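Local coordinates for HTH-type transcriptional regulator Rv1985c/MT2039 (Mycobacterium tuberculosis, PDB 3ISP), which binds DNA as a LysR-type transcriptional regulator, thought to activate expression of the exporter LysE and to repress its own gene, at the interface of chains A and B and the interface of chains A and C. Residues are numbered along the deposited sequence; one frame, centred on the assembly and turned at random. Chains: chain A/B/C, HTH-type transcriptional regulator Rv1985c/MT2039.

Contact 1: the interface of chains A and B. Residues chain A 219, 221, 226, 230, 233, 235; chain B 114, 117-118, 120-122.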
# COMPACT_ATOMS: atom_id res chain seq x y z
N HIS A 219 -6.17 22.61 -0.67
CA HIS A 219 -6.18 22.26 0.75
C HIS A 219 -6.86 20.93 0.97
O HIS A 219 -7.85 20.62 0.31
CB HIS A 219 -6.98 23.31 1.52
CG HIS A 219 -6.34 24.66 1.54
ND1 HIS A 219 -5.19 24.94 2.24
CD2 HIS A 219 -6.71 25.82 0.94
CE1 HIS A 219 -4.87 26.21 2.07
NE2 HIS A 219 -5.78 26.76 1.29
N VAL A 221 -8.90 19.06 3.81
CA VAL A 221 -9.56 19.18 5.09
C VAL A 221 -10.74 18.23 5.16
O VAL A 221 -11.74 18.40 4.45
CB VAL A 221 -10.06 20.60 5.36
CG1 VAL A 221 -10.34 20.76 6.84
CG2 VAL A 221 -9.04 21.63 4.91
N GLY A 226 -14.87 20.20 9.52
CA GLY A 226 -13.57 20.56 8.99
C GLY A 226 -13.65 21.14 7.60
O GLY A 226 -13.10 22.22 7.35
N ALA A 230 -13.28 25.27 6.59
CA ALA A 230 -12.39 25.64 5.51
C ALA A 230 -13.09 26.55 4.50
O ALA A 230 -12.60 27.64 4.20
CB ALA A 230 -11.85 24.40 4.81
N ALA A 233 -14.29 29.78 5.95
CA ALA A 233 -13.12 30.60 6.21
C ALA A 233 -12.32 30.96 4.94
O ALA A 233 -11.11 31.17 4.99
CB ALA A 233 -12.22 29.90 7.21
N LEU A 235 -10.75 29.60 2.68
CA LEU A 235 -9.56 28.88 2.25
C LEU A 235 -9.57 28.48 0.77
O LEU A 235 -8.53 28.48 0.11
CB LEU A 235 -9.35 27.63 3.11
CG LEU A 235 -8.36 27.77 4.26
CD1 LEU A 235 -8.11 26.41 4.92
CD2 LEU A 235 -7.06 28.37 3.73
N PHE B 114 -8.23 28.46 10.82
CA PHE B 114 -8.33 28.66 9.38
C PHE B 114 -8.27 30.14 9.01
O PHE B 114 -7.82 30.49 7.92
CB PHE B 114 -9.59 28.02 8.79
CG PHE B 114 -9.60 26.52 8.85
CD1 PHE B 114 -8.41 25.80 8.75
CD2 PHE B 114 -10.79 25.82 8.98
CE1 PHE B 114 -8.41 24.42 8.80
CE2 PHE B 114 -10.79 24.44 9.02
CZ PHE B 114 -9.60 23.74 8.93
N LEU B 117 -4.65 31.22 8.27
CA LEU B 117 -3.86 30.30 7.45
C LEU B 117 -4.20 30.20 5.97
O LEU B 117 -3.83 29.23 5.33
CB LEU B 117 -3.92 28.89 8.04
CG LEU B 117 -3.18 28.76 9.36
CD1 LEU B 117 -3.21 27.33 9.88
CD2 LEU B 117 -1.76 29.21 9.15
N GLY B 118 -4.90 31.18 5.42
CA GLY B 118 -5.38 31.07 4.06
C GLY B 118 -4.30 31.28 3.02
O GLY B 118 -4.55 31.21 1.81
N VAL B 120 -1.30 29.62 3.13
CA VAL B 120 -0.53 28.40 2.96
C VAL B 120 -1.42 27.31 2.37
O VAL B 120 -2.52 27.60 1.90
CB VAL B 120 0.12 27.95 4.29
CG1 VAL B 120 0.99 29.06 4.82
CG2 VAL B 120 -0.94 27.59 5.32
N LEU B 121 -0.94 26.07 2.35
CA LEU B 121 -1.75 24.93 1.92
C LEU B 121 -1.83 23.89 3.03
O LEU B 121 -0.84 23.22 3.32
CB LEU B 121 -1.17 24.30 0.66
CG LEU B 121 -1.94 24.52 -0.63
CD1 LEU B 121 -2.71 25.83 -0.57
CD2 LEU B 121 -0.96 24.53 -1.78
N LEU B 122 -3.00 23.74 3.63
CA LEU B 122 -3.16 22.82 4.75
C LEU B 122 -3.29 21.35 4.31
O LEU B 122 -3.85 21.05 3.26
CB LEU B 122 -4.36 23.24 5.61
CG LEU B 122 -4.28 24.54 6.42
CD1 LEU B 122 -5.57 24.79 7.15
CD2 LEU B 122 -3.16 24.50 7.40
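A:His219 and A:Leu235 meet B:Phe114 and B:Leu122 in an interface between LysR-type regulatory domains, a mostly apolar patch of a two-fold symmetric interface that pairs the regulatory (effector-binding) domains of two subunits. Its polar element is the imidazole of A:His219. The ring nitrogen ND1 accepts the backbone N-H of B:Leu122 at 2.9 Å, nearly straight (163° at the hydrogen) and with the donor in the plane of the ring. That would place any proton of a neutral imidazole on NE2. The ring is held from both sides: the CD1 methyl of B:Leu121 sits over one face, toward the rim and 3.8 Å from the centroid, while CD1 of A:Leu235, from the histidine's own chain, covers the centre of the other.

B:Phe114 provides the bulky apolar piece. With CG anti to the carbonyl carbon (chi1 -67°), its ring reaches from the 3-10 helix 110-116 toward helix 224-232 of chain A. Its CD2 edge meets CA of A:Ala230 at 3.8 Å, and CZ at the tip touches CG1 of A:Val221 at 3.7 Å. Nearer the backbone, CB of B:Phe114 packs on CB of A:Ala233 at 3.6 Å. A:Leu235 turns CD1 toward both B:Phe114 and CD1 of B:Leu122, lying 3.7 Å from the latter and crossing that side chain at about a right angle.

Contact 2: the interface of chains A and C. Residues chain A 71, 74-75, 78, 272-273; chain C 74-75, 78-79.
Helix 66-82 of chain A and helix 66-85 of chain C run antiparallel, so that A:Leu78 and C:Leu78 meet across them and the two copies of Thr75 face each other. These are the linker helices of a LysR-type regulator, and the surface between them is greasy, with no hydrogen bond or salt bridge in this patch. The two Leu78 side chains reach toward each other tip to tip, their CD1 methyls 3.6 Å apart.

Around C:Leu78 the packing is fuller than around its twin. Its CD1 also touches CB of A:Gln74 at 3.7 Å, and its CB receives CD1 of A:Leu71 at 3.6 Å. A:Leu71 has CG anti to the backbone N (chi1 -179°), which extends its fork toward chain C, and CD2, the second branch, rests on the aliphatic CG of C:Glu79 at 3.7 Å. A:Lys272 and A:Leu273 add a flank beyond the helix pair, and 102 Å² of C:Leu78 is hidden, against 52 Å² of A:Leu78.

On the other side A:Leu78 is met by C:Gln74, whose CG lies 3.7 Å from CD1 of the leucine. That CG stands in the crowded position between backbone N and carbonyl carbon (chi1 44°), unlike A:Gln74, one of the differences in an interface that is not an exact two-fold. Through this helix pair two subunits join beside their winged helix-turn-helix DNA-binding domains, the usual way LysR-type regulators present two reading heads to DNA.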
# COMPACT_ATOMS: atom_id res chain seq x y z
N LEU A 71 -19.52 -15.29 5.50
CA LEU A 71 -20.37 -16.45 5.72
C LEU A 71 -20.70 -16.66 7.19
O LEU A 71 -21.84 -16.94 7.56
CB LEU A 71 -19.70 -17.71 5.17
CG LEU A 71 -20.52 -18.99 5.32
CD1 LEU A 71 -21.84 -18.87 4.57
CD2 LEU A 71 -19.74 -20.19 4.82
N GLN A 74 -23.25 -13.73 8.27
CA GLN A 74 -24.59 -13.80 7.72
C GLN A 74 -25.29 -14.95 8.43
O GLN A 74 -26.46 -14.87 8.78
CB GLN A 74 -24.56 -14.01 6.21
CG GLN A 74 -23.62 -13.04 5.49
CD GLN A 74 -23.68 -13.14 3.98
OE1 GLN A 74 -23.45 -14.20 3.40
NE2 GLN A 74 -23.97 -12.02 3.33
N THR A 75 -24.54 -16.01 8.66
CA THR A 75 -25.06 -17.18 9.35
C THR A 75 -25.45 -16.85 10.79
O THR A 75 -26.48 -17.31 11.28
CB THR A 75 -24.02 -18.32 9.35
OG1 THR A 75 -24.15 -19.07 8.14
CG2 THR A 75 -24.21 -19.23 10.54
N LEU A 78 -28.70 -14.85 10.52
CA LEU A 78 -29.73 -15.79 10.12
C LEU A 78 -30.13 -16.66 11.29
O LEU A 78 -31.31 -16.88 11.55
CB LEU A 78 -29.23 -16.67 8.98
CG LEU A 78 -29.29 -16.01 7.60
CD1 LEU A 78 -28.93 -17.01 6.51
CD2 LEU A 78 -30.67 -15.43 7.38
N LYS A 272 -27.36 -10.03 0.60
CA LYS A 272 -28.36 -10.78 -0.15
C LYS A 272 -28.74 -12.05 0.61
O LYS A 272 -28.01 -13.03 0.63
CB LYS A 272 -27.82 -11.15 -1.53
CG LYS A 272 -28.80 -11.89 -2.42
CD LYS A 272 -28.30 -11.96 -3.86
CE LYS A 272 -26.90 -12.53 -3.94
NZ LYS A 272 -26.19 -12.12 -5.18
N LEU A 273 -29.90 -12.00 1.26
CA LEU A 273 -30.43 -13.11 2.02
C LEU A 273 -31.78 -12.68 2.54
O LEU A 273 -32.18 -11.54 2.34
CB LEU A 273 -29.50 -13.49 3.16
CG LEU A 273 -29.01 -12.39 4.11
CD1 LEU A 273 -30.13 -11.86 4.98
CD2 LEU A 273 -27.87 -12.92 4.97
N GLN C 74 -31.26 -21.71 3.95
CA GLN C 74 -30.54 -20.49 3.59
C GLN C 74 -29.04 -20.58 3.95
O GLN C 74 -28.18 -20.14 3.18
CB GLN C 74 -31.23 -19.22 4.14
CG GLN C 74 -31.70 -19.33 5.57
CD GLN C 74 -32.90 -18.45 5.88
OE1 GLN C 74 -33.54 -17.90 4.98
NE2 GLN C 74 -33.21 -18.31 7.17
N THR C 75 -28.72 -21.16 5.10
CA THR C 75 -27.32 -21.43 5.46
C THR C 75 -26.59 -22.08 4.30
O THR C 75 -25.53 -21.62 3.87
CB THR C 75 -27.22 -22.42 6.63
OG1 THR C 75 -27.99 -21.95 7.73
CG2 THR C 75 -25.77 -22.59 7.05
N LEU C 78 -26.06 -20.01 1.19
CA LEU C 78 -24.94 -19.10 1.35
C LEU C 78 -23.64 -19.86 1.11
O LEU C 78 -22.92 -19.57 0.16
CB LEU C 78 -24.97 -18.45 2.74
CG LEU C 78 -26.15 -17.53 3.03
CD1 LEU C 78 -26.00 -16.88 4.39
CD2 LEU C 78 -26.29 -16.48 1.94
N GLU C 79 -23.37 -20.86 1.94
CA GLU C 79 -22.15 -21.66 1.80
C GLU C 79 -21.76 -21.93 0.34
O GLU C 79 -20.62 -21.69 -0.06
CB GLU C 79 -22.27 -22.97 2.57
CG GLU C 79 -22.37 -22.75 4.06
CD GLU C 79 -22.19 -24.04 4.84
OE1 GLU C 79 -22.56 -24.06 6.04
OE2 GLU C 79 -21.68 -25.01 4.24

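Contact 3: the interface of chains A and B. Residues chain A 197, 219-222; chain B 96, 122-125.
A:Phe220 and strand 121-126 of chain B pair as a parallel beta bridge between regulatory domains, and this backbone seam is the close-packed part of the contact. The N-H of A:Phe220 bonds the carbonyl O of B:Leu122 at 3.0 Å, and the N-H of B:Val124 returns to the carbonyl O of A:Phe220 at 2.7 Å, so one residue both gives and receives. A:Pro222 continues the seam, its CD 3.9 Å from CB of B:Val124.

On the looser flank longer, charged side chains gather. The ring of A:Phe220 has CD of A:Arg197 over one face. Near the rim, NH1 of B:Arg96 comes to 3.6 Å from CD1 of A:Phe220, its guanidinium turned only 16° from the ring plane. A:Arg197 also forms a salt bridge to B:Asp123, but its guanidinium is turned 61° from the carboxylate and no N-H points at the oxygen. B:Arg125 holds the carboxylate of B:Asp123 side-on from within chain B, NE to OD1 at 2.9 Å and NH2 to OD2 at 2.7 Å, both from above its plane. Two arginines around one aspartate should stabilise its negative charge. The bridge appears to set the register of the regulatory-domain pair, with the charged cluster likely to tie its margin.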
# COMPACT_ATOMS: atom_id res chain seq x y z
N ARG A 197 -6.60 13.01 -1.00
CA ARG A 197 -6.13 12.76 -2.36
C ARG A 197 -7.12 11.96 -3.20
O ARG A 197 -7.28 12.20 -4.39
CB ARG A 197 -4.76 12.07 -2.36
CG ARG A 197 -3.84 12.48 -1.22
CD ARG A 197 -3.91 13.97 -0.95
NE ARG A 197 -3.17 14.31 0.25
CZ ARG A 197 -1.89 14.67 0.26
NH1 ARG A 197 -1.22 14.74 -0.89
NH2 ARG A 197 -1.29 14.97 1.40
N HIS A 219 -6.17 22.61 -0.67
CA HIS A 219 -6.18 22.26 0.75
C HIS A 219 -6.86 20.93 0.97
O HIS A 219 -7.85 20.62 0.31
CB HIS A 219 -6.98 23.31 1.52
CG HIS A 219 -6.34 24.66 1.54
ND1 HIS A 219 -5.19 24.94 2.24
CD2 HIS A 219 -6.71 25.82 0.94
CE1 HIS A 219 -4.87 26.21 2.07
NE2 HIS A 219 -5.78 26.76 1.29
N PHE A 220 -6.36 20.15 1.92
CA PHE A 220 -7.03 18.90 2.30
C PHE A 220 -7.58 18.95 3.71
O PHE A 220 -6.83 18.90 4.68
CB PHE A 220 -6.10 17.73 2.13
CG PHE A 220 -5.66 17.57 0.73
CD1 PHE A 220 -4.33 17.71 0.38
CD2 PHE A 220 -6.59 17.31 -0.26
CE1 PHE A 220 -3.93 17.56 -0.94
CE2 PHE A 220 -6.20 17.17 -1.58
CZ PHE A 220 -4.87 17.29 -1.92
N VAL A 221 -8.90 19.06 3.81
CA VAL A 221 -9.56 19.18 5.09
C VAL A 221 -10.74 18.23 5.16
O VAL A 221 -11.74 18.40 4.45
CB VAL A 221 -10.06 20.60 5.36
CG1 VAL A 221 -10.34 20.76 6.84
CG2 VAL A 221 -9.04 21.63 4.91
N PRO A 222 -10.64 17.22 6.03
CA PRO A 222 -11.64 16.16 6.14
C PRO A 222 -12.70 16.52 7.17
O PRO A 222 -12.54 17.50 7.90
CB PRO A 222 -10.82 14.98 6.64
CG PRO A 222 -9.39 15.51 6.86
CD PRO A 222 -9.50 16.97 6.92
N ARG B 96 3.43 23.80 2.25
CA ARG B 96 2.53 22.75 2.69
C ARG B 96 2.76 22.45 4.17
O ARG B 96 3.89 22.22 4.59
CB ARG B 96 2.71 21.49 1.84
CG ARG B 96 1.90 20.29 2.31
CD ARG B 96 0.40 20.48 2.10
NE ARG B 96 0.03 20.62 0.69
CZ ARG B 96 -1.22 20.66 0.25
NH1 ARG B 96 -2.22 20.57 1.10
NH2 ARG B 96 -1.48 20.79 -1.05
N LEU B 122 -3.00 23.74 3.63
CA LEU B 122 -3.16 22.82 4.75
C LEU B 122 -3.29 21.35 4.31
O LEU B 122 -3.85 21.05 3.26
CB LEU B 122 -4.36 23.24 5.61
CG LEU B 122 -4.28 24.54 6.42
CD1 LEU B 122 -5.57 24.79 7.15
CD2 LEU B 122 -3.16 24.50 7.40
N ASP B 123 -2.76 20.45 5.12
CA ASP B 123 -3.04 19.02 4.98
C ASP B 123 -3.53 18.53 6.33
O ASP B 123 -2.72 18.11 7.17
CB ASP B 123 -1.78 18.25 4.59
CG ASP B 123 -2.06 16.81 4.17
OD1 ASP B 123 -3.20 16.33 4.35
OD2 ASP B 123 -1.13 16.15 3.65
N VAL B 124 -4.84 18.58 6.54
CA VAL B 124 -5.40 18.24 7.84
C VAL B 124 -5.88 16.79 7.98
O VAL B 124 -6.67 16.29 7.17
CB VAL B 124 -6.54 19.18 8.22
CG1 VAL B 124 -7.13 18.77 9.54
CG2 VAL B 124 -6.01 20.58 8.32
N ARG B 125 -5.37 16.14 9.02
CA ARG B 125 -5.71 14.76 9.32
C ARG B 125 -6.47 14.66 10.65
O ARG B 125 -6.07 15.27 11.65
CB ARG B 125 -4.45 13.90 9.42
CG ARG B 125 -3.45 14.13 8.32
CD ARG B 125 -3.95 13.61 7.00
NE ARG B 125 -3.02 13.96 5.93
CZ ARG B 125 -1.94 13.25 5.61
NH1 ARG B 125 -1.65 12.14 6.28
NH2 ARG B 125 -1.16 13.65 4.63

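Contact 1 and contact 3 are neighbouring parts of one two-fold surface, their C-alpha centres about 8 Å apart, and they share A:His219, A:Val221 and B:Leu122; loop 219-222 of chain A and strand 121-126 of chain B run through both. Contact 2 is far off, its C-alpha centre about 47 Å from that of contact 1 and about 41 Å from that of contact 3. Chain A therefore uses its regulatory domain toward chain B and mainly its linker helix, flanked by A:Lys272 and A:Leu273, toward chain C. The protein is a homodimer, and the structure alone does not show the biological role of the four-chain assembly.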